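Long-range contacts in oxidized polyvinyl alcohol hydrolase (Sphingopyxis, PDB 3WLA), which hydrolyses beta-diketones such as nonane-4,6-dione and cleaves oxidized polyvinyl alcohol in the second step of that polymer's degradation: residues Val233-Trp238 with Asn301-His306; Gly70-Leu75 with Ala294-Ala299; Asp29-Ala34 with Ala131-Arg136; Leu22-Pro27 with Ala90-Asn95. All coordinates share one frame; numbering follows the deposited sequence.

Contact 1. Residues Val233-Trp238 with Asn301-His306; sequences VVITVW and NTMASH
I235 and M303 make the tight part of this contact: CD1 of I235 lies 3.5 Å from CG of M303, closer than usual for two carbons. The I235 chain is extended (chi2 171°), which places CD1 at the helix, where CG2 of T302 is a looser second neighbour at 4.1 Å. V233 packs more loosely. Its CG1 sits between the backbone N and the carbonyl carbon (chi1 51°), 4.1 Å from CB of M303, while its CB lies 3.8 Å from ND1 of H306, whose ring stands oblique to it.

The outer side of the turn is different. S305 is exposed and joins no part of the strand; its OG and N both bond to T302 O, OG at 2.7 Å. V233 and I235 face helix 292-304, whereas V234 and T236 point to the other face of the sheet, T236 against helix 257-269. This is the helix-on-sheet layering of an alpha/beta-hydrolase. Polar ends are served elsewhere, T302 OG1 by W298 O and H306 NE2 weakly by S311 O, which implies that these two segments meet through nonpolar side-chain packing, without a hydrogen bond or ion pair between them.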
# COMPACT_ATOMS: atom_id res chain seq x y z
N VAL A 233 -0.33 -9.18 -8.65
CA VAL A 233 0.43 -9.98 -7.67
C VAL A 233 0.49 -9.08 -6.39
O VAL A 233 0.80 -7.87 -6.46
CB VAL A 233 1.85 -10.35 -8.18
CG1 VAL A 233 2.55 -9.18 -8.65
CG2 VAL A 233 2.62 -11.04 -7.11
N VAL A 234 0.13 -9.65 -5.26
CA VAL A 234 0.10 -8.89 -4.00
C VAL A 234 0.87 -9.60 -2.90
O VAL A 234 0.63 -10.81 -2.62
CB VAL A 234 -1.36 -8.65 -3.56
CG1 VAL A 234 -1.42 -7.86 -2.19
CG2 VAL A 234 -2.10 -7.90 -4.66
N ILE A 235 1.82 -8.89 -2.29
CA ILE A 235 2.61 -9.44 -1.19
C ILE A 235 2.18 -8.73 0.08
O ILE A 235 2.48 -7.54 0.26
CB ILE A 235 4.13 -9.23 -1.42
CG1 ILE A 235 4.57 -9.98 -2.68
CG2 ILE A 235 4.90 -9.69 -0.21
CD1 ILE A 235 5.95 -9.69 -3.10
N THR A 236 1.48 -9.43 0.97
CA THR A 236 1.02 -8.83 2.23
C THR A 236 2.07 -9.17 3.26
O THR A 236 2.53 -10.32 3.32
CB THR A 236 -0.34 -9.41 2.70
OG1 THR A 236 -1.36 -9.02 1.80
CG2 THR A 236 -0.72 -8.86 4.08
N VAL A 237 2.50 -8.18 4.06
CA VAL A 237 3.52 -8.45 5.05
C VAL A 237 2.96 -8.16 6.46
O VAL A 237 2.38 -7.09 6.70
CB VAL A 237 4.80 -7.62 4.78
CG1 VAL A 237 5.79 -7.81 5.87
CG2 VAL A 237 5.43 -7.98 3.43
N TRP A 238 3.12 -9.13 7.37
CA TRP A 238 2.72 -9.01 8.76
C TRP A 238 4.01 -9.03 9.59
O TRP A 238 4.90 -9.87 9.33
CB TRP A 238 1.87 -10.22 9.17
CG TRP A 238 1.54 -10.29 10.62
CD1 TRP A 238 0.84 -9.37 11.36
CD2 TRP A 238 1.70 -11.44 11.47
NE1 TRP A 238 0.55 -9.89 12.62
CE2 TRP A 238 1.06 -11.15 12.71
CE3 TRP A 238 2.33 -12.70 11.29
CZ2 TRP A 238 1.01 -12.06 13.77
CZ3 TRP A 238 2.28 -13.62 12.34
CH2 TRP A 238 1.62 -13.29 13.57
N ASN A 301 11.62 -7.82 -6.96
CA ASN A 301 11.92 -8.76 -8.06
C ASN A 301 10.83 -9.84 -8.15
O ASN A 301 10.50 -10.29 -9.25
CB ASN A 301 13.27 -9.45 -7.88
CG ASN A 301 14.41 -8.56 -8.19
OD1 ASN A 301 14.28 -7.54 -8.90
ND2 ASN A 301 15.58 -8.94 -7.70
N THR A 302 10.28 -10.27 -7.00
CA THR A 302 9.22 -11.27 -6.99
C THR A 302 7.98 -10.67 -7.71
O THR A 302 7.34 -11.33 -8.55
CB THR A 302 8.84 -11.68 -5.53
OG1 THR A 302 9.95 -12.36 -4.94
CG2 THR A 302 7.63 -12.59 -5.49
N MET A 303 7.63 -9.42 -7.40
CA MET A 303 6.49 -8.83 -8.09
C MET A 303 6.84 -8.60 -9.58
O MET A 303 6.01 -8.80 -10.48
CB MET A 303 6.08 -7.53 -7.39
CG MET A 303 5.49 -7.78 -5.97
SD MET A 303 4.85 -6.29 -5.24
CE MET A 303 6.34 -5.46 -4.91
N ALA A 304 8.07 -8.21 -9.85
CA ALA A 304 8.44 -7.94 -11.23
C ALA A 304 8.43 -9.22 -12.06
O ALA A 304 8.42 -9.17 -13.28
CB ALA A 304 9.78 -7.32 -11.27
N SER A 305 8.45 -10.38 -11.39
CA SER A 305 8.45 -11.66 -12.11
C SER A 305 7.04 -12.04 -12.54
O SER A 305 6.82 -13.09 -13.19
CB SER A 305 9.02 -12.78 -11.23
OG SER A 305 8.05 -13.26 -10.28
N HIS A 306 6.07 -11.22 -12.18
CA HIS A 306 4.71 -11.53 -12.52
C HIS A 306 4.06 -10.26 -13.07
O HIS A 306 3.25 -9.67 -12.42
CB HIS A 306 3.97 -12.01 -11.26
CG HIS A 306 2.71 -12.75 -11.55
ND1 HIS A 306 1.47 -12.17 -11.51
CD2 HIS A 306 2.50 -14.05 -11.88
CE1 HIS A 306 0.54 -13.07 -11.78
NE2 HIS A 306 1.14 -14.22 -12.01

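Contact 2. Residues Gly70-Leu75 with Ala294-Ala299; sequences GNNAKL and AFNLWA
The CA atoms of L75 and L297 lie 6.6 Å apart and those of N72 and N296 7.6 Å, so the 70-75 segment, helical in its angles from N72 to L75 but without regular helix bonds, runs close beside one face of helix 292-304. G70, ahead of that turn, has a phi of 126°, a value that calls for glycine because a side chain would be jammed against the preceding carbonyl.

N296 is the polar link. Its ND2 reaches G70 O at 2.9 Å in a weak bond, bent to 123° at the hydrogen. A water gives the same amide a second link: it accepts from N296 ND2 at 3.1 Å and donates to N71 O at 2.8 Å. The far oxygen, N296 OD1, is taken by W287 NE1, which should fix the flip of the amide. N72 crosses N296 at about a right angle with the amide planes 22° apart, but its OD1 is bonded to W50 NE1 instead.

L75 supplies the apolar half. One methyl, CD2, rests 3.9 Å from CB of N296; the other, CD1, lies 3.8 Å from CA of L297 and also meets the CD1 methyl of L297.

Around this, L75 backs onto W50 of strand 47-53, the N72 backbone bonds to N63 of helix 60-65, and F295 and A299 of helix 292-304 lie on M183 of strand 181-185.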
# COMPACT_ATOMS: atom_id res chain seq x y z
N GLY A 70 13.41 2.15 5.78
CA GLY A 70 13.23 1.40 4.54
C GLY A 70 14.30 1.54 3.47
O GLY A 70 14.52 0.62 2.72
N ASN A 71 14.93 2.70 3.36
CA ASN A 71 15.97 2.92 2.34
C ASN A 71 15.46 2.49 0.95
O ASN A 71 16.17 1.82 0.16
CB ASN A 71 17.24 2.15 2.76
CG ASN A 71 18.50 2.56 1.96
OD1 ASN A 71 18.65 3.73 1.57
ND2 ASN A 71 19.39 1.58 1.71
N ASN A 72 14.23 2.91 0.64
CA ASN A 72 13.60 2.53 -0.62
C ASN A 72 14.27 3.11 -1.88
O ASN A 72 14.14 2.53 -2.95
CB ASN A 72 12.11 2.84 -0.60
CG ASN A 72 11.34 1.77 0.15
OD1 ASN A 72 11.13 0.68 -0.40
ND2 ASN A 72 10.93 2.04 1.39
N ALA A 73 15.03 4.20 -1.75
CA ALA A 73 15.69 4.75 -2.93
C ALA A 73 16.71 3.75 -3.50
O ALA A 73 17.12 3.84 -4.64
CB ALA A 73 16.43 6.12 -2.59
N LYS A 74 17.15 2.82 -2.66
CA LYS A 74 18.15 1.85 -3.07
C LYS A 74 17.67 0.99 -4.25
O LYS A 74 18.49 0.53 -5.07
CB LYS A 74 18.53 1.00 -1.87
CG LYS A 74 19.60 -0.07 -2.08
CD LYS A 74 20.99 0.50 -2.22
CE LYS A 74 22.02 -0.65 -2.32
NZ LYS A 74 21.77 -1.68 -1.25
N LEU A 75 16.35 0.81 -4.37
CA LEU A 75 15.83 0.00 -5.45
C LEU A 75 16.17 0.62 -6.83
O LEU A 75 16.23 -0.09 -7.82
CB LEU A 75 14.34 -0.19 -5.31
CG LEU A 75 13.78 -1.24 -4.34
CD1 LEU A 75 14.51 -2.57 -4.57
CD2 LEU A 75 13.91 -0.80 -2.92
N ALA A 294 17.92 -6.46 1.30
CA ALA A 294 17.73 -7.71 0.60
C ALA A 294 16.24 -8.04 0.48
O ALA A 294 15.79 -8.50 -0.57
CB ALA A 294 18.46 -8.82 1.33
N PHE A 295 15.48 -7.82 1.56
CA PHE A 295 14.06 -8.09 1.54
C PHE A 295 13.33 -7.22 0.51
O PHE A 295 12.52 -7.74 -0.31
CB PHE A 295 13.42 -7.83 2.91
CG PHE A 295 11.94 -8.01 2.88
CD1 PHE A 295 11.38 -9.28 2.78
CD2 PHE A 295 11.09 -6.90 2.78
CE1 PHE A 295 10.00 -9.46 2.57
CE2 PHE A 295 9.72 -7.06 2.56
CZ PHE A 295 9.16 -8.32 2.46
N ASN A 296 13.62 -5.93 0.53
CA ASN A 296 12.98 -5.03 -0.41
C ASN A 296 13.23 -5.48 -1.86
O ASN A 296 12.31 -5.51 -2.66
CB ASN A 296 13.51 -3.60 -0.27
CG ASN A 296 13.09 -2.91 1.05
OD1 ASN A 296 12.15 -3.29 1.72
ND2 ASN A 296 13.83 -1.88 1.39
N LEU A 297 14.47 -5.79 -2.17
CA LEU A 297 14.83 -6.21 -3.54
C LEU A 297 14.21 -7.59 -3.88
O LEU A 297 13.80 -7.80 -5.00
CB LEU A 297 16.32 -6.30 -3.71
CG LEU A 297 16.77 -6.81 -5.09
CD1 LEU A 297 16.37 -5.79 -6.20
CD2 LEU A 297 18.32 -6.96 -5.04
N TRP A 298 14.13 -8.48 -2.90
CA TRP A 298 13.53 -9.77 -3.11
C TRP A 298 12.08 -9.56 -3.42
O TRP A 298 11.55 -10.13 -4.39
CB TRP A 298 13.63 -10.65 -1.86
CG TRP A 298 12.78 -11.90 -1.99
CD1 TRP A 298 13.09 -13.06 -2.70
CD2 TRP A 298 11.45 -12.08 -1.49
NE1 TRP A 298 12.02 -13.92 -2.66
CE2 TRP A 298 11.00 -13.35 -1.94
CE3 TRP A 298 10.59 -11.30 -0.72
CZ2 TRP A 298 9.71 -13.84 -1.63
CZ3 TRP A 298 9.31 -11.78 -0.42
CH2 TRP A 298 8.88 -13.04 -0.87
N ALA A 299 11.42 -8.73 -2.62
CA ALA A 299 9.99 -8.52 -2.80
C ALA A 299 9.68 -7.88 -4.17
O ALA A 299 8.75 -8.32 -4.89
CB ALA A 299 9.43 -7.63 -1.67
O HOH W 1 16.46 -0.96 0.13

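Contact 3. Residues Asp29-Ala34 with Ala131-Arg136; sequences DGKKRA and AGDDVR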
# COMPACT_ATOMS: atom_id res chain seq x y z
N ASP A 29 -7.22 16.76 -8.57
CA ASP A 29 -8.52 16.93 -7.91
C ASP A 29 -8.55 18.28 -7.21
O ASP A 29 -9.17 18.43 -6.17
CB ASP A 29 -8.81 15.80 -6.90
CG ASP A 29 -9.43 14.60 -7.57
OD1 ASP A 29 -10.51 14.78 -8.15
OD2 ASP A 29 -8.85 13.50 -7.56
N GLY A 30 -7.84 19.25 -7.79
CA GLY A 30 -7.83 20.59 -7.26
C GLY A 30 -6.89 20.86 -6.13
O GLY A 30 -6.95 21.92 -5.52
N LYS A 31 -6.00 19.91 -5.84
CA LYS A 31 -5.06 20.16 -4.75
C LYS A 31 -3.66 20.26 -5.32
O LYS A 31 -3.42 19.82 -6.45
CB LYS A 31 -5.15 19.01 -3.72
CG LYS A 31 -6.52 18.88 -3.02
CD LYS A 31 -6.67 17.54 -2.28
CE LYS A 31 -7.81 17.65 -1.29
NZ LYS A 31 -8.40 16.37 -1.05
N LYS A 32 -2.73 20.81 -4.56
CA LYS A 32 -1.34 20.89 -4.98
C LYS A 32 -0.60 19.71 -4.31
O LYS A 32 -0.40 19.70 -3.10
CB LYS A 32 -0.74 22.23 -4.57
CG LYS A 32 -1.33 23.43 -5.42
CD LYS A 32 -0.71 24.77 -5.02
CE LYS A 32 -1.54 25.96 -5.56
NZ LYS A 32 -1.37 27.23 -4.74
N ARG A 33 -0.16 18.75 -5.11
CA ARG A 33 0.49 17.56 -4.55
C ARG A 33 1.98 17.50 -4.86
O ARG A 33 2.48 18.18 -5.78
CB ARG A 33 -0.22 16.31 -5.06
CG ARG A 33 -1.74 16.26 -4.79
CD ARG A 33 -2.07 16.34 -3.28
NE ARG A 33 -1.47 15.22 -2.52
CZ ARG A 33 -2.08 14.05 -2.32
NH1 ARG A 33 -3.29 13.80 -2.83
NH2 ARG A 33 -1.50 13.13 -1.58
N ALA A 34 2.69 16.71 -4.07
CA ALA A 34 4.13 16.59 -4.18
C ALA A 34 4.57 15.12 -4.16
O ALA A 34 3.86 14.25 -3.61
CB ALA A 34 4.80 17.38 -3.04
N ALA A 131 -13.29 6.19 -5.21
CA ALA A 131 -11.95 5.75 -4.79
C ALA A 131 -11.25 6.78 -3.87
O ALA A 131 -10.43 6.43 -3.00
CB ALA A 131 -11.07 5.48 -6.06
N GLY A 132 -11.57 8.04 -4.06
CA GLY A 132 -10.92 9.05 -3.28
C GLY A 132 -9.77 9.76 -3.99
O GLY A 132 -9.18 9.21 -4.94
N ASP A 133 -9.43 10.96 -3.51
CA ASP A 133 -8.38 11.75 -4.12
C ASP A 133 -6.99 11.12 -4.14
O ASP A 133 -6.20 11.34 -5.07
CB ASP A 133 -8.26 13.11 -3.42
CG ASP A 133 -9.36 14.06 -3.81
OD1 ASP A 133 -10.13 13.73 -4.76
OD2 ASP A 133 -9.43 15.12 -3.18
N ASP A 134 -6.66 10.35 -3.10
CA ASP A 134 -5.33 9.75 -3.11
C ASP A 134 -5.20 8.63 -4.12
O ASP A 134 -4.16 8.48 -4.77
CB ASP A 134 -4.93 9.28 -1.70
CG ASP A 134 -4.52 10.43 -0.81
OD1 ASP A 134 -4.02 11.45 -1.35
OD2 ASP A 134 -4.66 10.33 0.42
N VAL A 135 -6.23 7.82 -4.27
CA VAL A 135 -6.10 6.77 -5.27
C VAL A 135 -5.86 7.39 -6.66
O VAL A 135 -5.07 6.88 -7.45
CB VAL A 135 -7.36 5.88 -5.34
CG1 VAL A 135 -7.27 4.95 -6.58
CG2 VAL A 135 -7.48 5.01 -4.08
N ARG A 136 -6.52 8.52 -6.95
CA ARG A 136 -6.39 9.16 -8.26
C ARG A 136 -5.05 9.85 -8.44
O ARG A 136 -4.47 9.83 -9.53
CB ARG A 136 -7.55 10.15 -8.48
CG ARG A 136 -8.86 9.42 -8.88
CD ARG A 136 -10.05 10.36 -9.06
NE ARG A 136 -10.40 11.14 -7.87
CZ ARG A 136 -11.40 10.83 -7.05
NH1 ARG A 136 -12.16 9.74 -7.28
NH2 ARG A 136 -11.66 11.61 -6.01
O HOH W 2 -6.26 13.37 -6.59
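Salt bridges join D29, K31 and R33 to D133, D134 and R136. D29 OD2 takes the NE of R136 at 2.8 Å, nearly straight at 170° and in the guanidinium plane, with the carboxylate plane turned 72° from it. K31, extended beyond CG, brings NZ 2.7 Å from D133 OD2, on its anti lone pair. R33 bends at chi2 and chi3 and grips a single oxygen, D134 OD1, end-on: NH1 at 2.9 Å and NH2 at 3.0 Å.

Like charges also meet, D29 OD2 and D133 OD1 being 3.1 Å apart. R136 probably eases this repulsion, since its NH2 bonds to D133 OD1 at 2.9 Å; its NH1 forms a further salt bridge with D130 OD1. A leucine in place of R136 would probably leave the two close acceptors repelling each other and D130 without its salt-bridge mate.

Water supplies a third kind of link, donating to D29 OD2 and to D133 O.

The network ties the turn between strands 21-28 and 31-38 to the first turn of helix 133-145, with G132 at the N-cap position. Deeper in, R33 NH2 also bonds to V86 O just past strand 81-85, and D134 OD2 takes the N of N115.

Contact 4. Residues Leu22-Pro27 with Ala90-Asn95; sequences LNTDFP and AEQDPN
A surface contact between Q92, on a loop after strand 81-85, and T24 and D25 of the outermost sheet strand 21-28 joins loop to sheet edge, with L22 and P94 beside it. The loop turns sharply, A90 to D93 forming a type I' turn with Q92 at its third position.

From there the extended Q92 chain brings its amide to D25 in two bonds. OE1 accepts from D25 N at 2.6 Å, in the carbonyl plane and on a lone pair, with an angle of 174° at the hydrogen. NE2 gives a longer bond of 3.2 Å to D25 OD1, which it meets from above the carboxylate plane, 42° out of it. CB of T24 touches the same OE1 at 3.5 Å. D25 and F26 form a G1 beta bulge opposite R33, with D25 at a phi of 63°. Apolar contact is small: CD2 of L22 meets CG of P94 at 3.9 Å.

An alanine at Q92 would probably leave D25 N without its acceptor and the D25 carboxylate without this donor. The chemistry implies that one amide matches the bulge's N-H and carboxylate together, linking loop to bulge through two hydrogen bonds of one side chain.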
# COMPACT_ATOMS: atom_id res chain seq x y z
N LEU A 22 12.58 16.16 -5.78
CA LEU A 22 11.30 16.66 -5.30
C LEU A 22 10.52 17.40 -6.35
O LEU A 22 11.07 18.30 -7.04
CB LEU A 22 11.45 17.59 -4.09
CG LEU A 22 10.13 18.18 -3.58
CD1 LEU A 22 9.18 17.00 -3.16
CD2 LEU A 22 10.37 19.11 -2.39
N ASN A 23 9.24 17.03 -6.47
CA ASN A 23 8.29 17.68 -7.35
C ASN A 23 7.15 18.22 -6.45
O ASN A 23 6.61 17.47 -5.60
CB ASN A 23 7.68 16.68 -8.33
CG ASN A 23 8.67 16.18 -9.35
OD1 ASN A 23 8.52 16.44 -10.55
ND2 ASN A 23 9.68 15.45 -8.88
N THR A 24 6.79 19.51 -6.64
CA THR A 24 5.71 20.15 -5.88
C THR A 24 4.70 20.77 -6.84
O THR A 24 4.94 20.90 -8.04
CB THR A 24 6.26 21.24 -4.91
OG1 THR A 24 7.06 22.20 -5.65
CG2 THR A 24 7.11 20.57 -3.80
N ASP A 25 3.52 21.09 -6.32
CA ASP A 25 2.47 21.69 -7.14
C ASP A 25 1.90 20.89 -8.30
O ASP A 25 1.50 21.43 -9.34
CB ASP A 25 2.91 23.07 -7.65
CG ASP A 25 3.05 24.07 -6.52
OD1 ASP A 25 2.33 23.92 -5.51
OD2 ASP A 25 3.87 25.02 -6.64
N PHE A 26 1.85 19.58 -8.13
CA PHE A 26 1.25 18.72 -9.13
C PHE A 26 -0.25 18.88 -8.92
O PHE A 26 -0.75 18.64 -7.81
CB PHE A 26 1.64 17.28 -8.87
CG PHE A 26 1.06 16.34 -9.85
CD1 PHE A 26 1.75 16.06 -11.04
CD2 PHE A 26 -0.15 15.71 -9.60
CE1 PHE A 26 1.24 15.15 -11.96
CE2 PHE A 26 -0.68 14.80 -10.51
CZ PHE A 26 0.02 14.51 -11.71
N PRO A 27 -1.00 19.29 -9.95
CA PRO A 27 -2.44 19.45 -9.75
C PRO A 27 -3.22 18.17 -9.79
O PRO A 27 -3.12 17.40 -10.75
CB PRO A 27 -2.83 20.41 -10.87
CG PRO A 27 -1.86 20.12 -11.96
CD PRO A 27 -0.56 19.98 -11.19
N ALA A 90 0.99 16.55 4.91
CA ALA A 90 2.36 17.03 5.09
C ALA A 90 2.57 18.32 4.29
O ALA A 90 3.64 18.89 4.30
CB ALA A 90 3.38 15.95 4.64
N GLU A 91 1.52 18.74 3.59
CA GLU A 91 1.53 19.96 2.78
C GLU A 91 2.80 20.13 1.91
O GLU A 91 3.52 21.13 2.00
CB GLU A 91 1.29 21.16 3.69
CG GLU A 91 -0.16 21.24 4.20
CD GLU A 91 -0.39 22.41 5.14
OE1 GLU A 91 0.23 22.43 6.24
OE2 GLU A 91 -1.16 23.35 4.78
N GLN A 92 3.08 19.12 1.10
CA GLN A 92 4.22 19.12 0.18
C GLN A 92 5.64 19.10 0.73
O GLN A 92 6.59 19.22 -0.06
CB GLN A 92 4.09 20.30 -0.78
CG GLN A 92 2.75 20.34 -1.43
CD GLN A 92 2.75 21.08 -2.78
OE1 GLN A 92 3.02 20.50 -3.83
NE2 GLN A 92 2.43 22.38 -2.74
N ASP A 93 5.79 18.95 2.05
CA ASP A 93 7.08 18.86 2.72
C ASP A 93 7.53 17.35 2.84
O ASP A 93 6.96 16.61 3.63
CB ASP A 93 6.96 19.43 4.14
CG ASP A 93 8.30 19.50 4.85
OD1 ASP A 93 9.29 18.84 4.45
OD2 ASP A 93 8.40 20.24 5.83
N PRO A 94 8.56 16.92 2.10
CA PRO A 94 8.99 15.51 2.17
C PRO A 94 9.77 15.14 3.40
O PRO A 94 10.04 13.97 3.65
CB PRO A 94 9.80 15.31 0.89
CG PRO A 94 10.49 16.70 0.71
CD PRO A 94 9.41 17.70 1.17
N ASN A 95 10.15 16.15 4.16
CA ASN A 95 10.87 15.97 5.40
C ASN A 95 9.96 16.00 6.64
O ASN A 95 10.44 15.87 7.76
CB ASN A 95 11.96 17.07 5.48
CG ASN A 95 13.03 16.83 4.43
OD1 ASN A 95 13.54 15.72 4.35
ND2 ASN A 95 13.31 17.82 3.60

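Overall arrangement
The contacts form two pairs in different parts of the alpha/beta-hydrolase fold. Contacts 1 and 2 share helix 292-304, their centres 12 Å apart, and touch through V237 and F295. Contacts 3 and 4, also 12 Å apart between centres, use the outermost strand 21-28 and its neighbour 31-38, joined by a backbone bond from R33 to F26. Between centres, contact 1 lies about 26 Å from contact 3 and 28 Å from contact 4, across the chain's centre; contact 2 lies about 26 and 23 Å from them. Contact 2 alternates along the chain with all the others, as does 3 with 4, and contacts 3 and 4 close before contact 1 opens. Sequence-distant segments thus interlock in both regions.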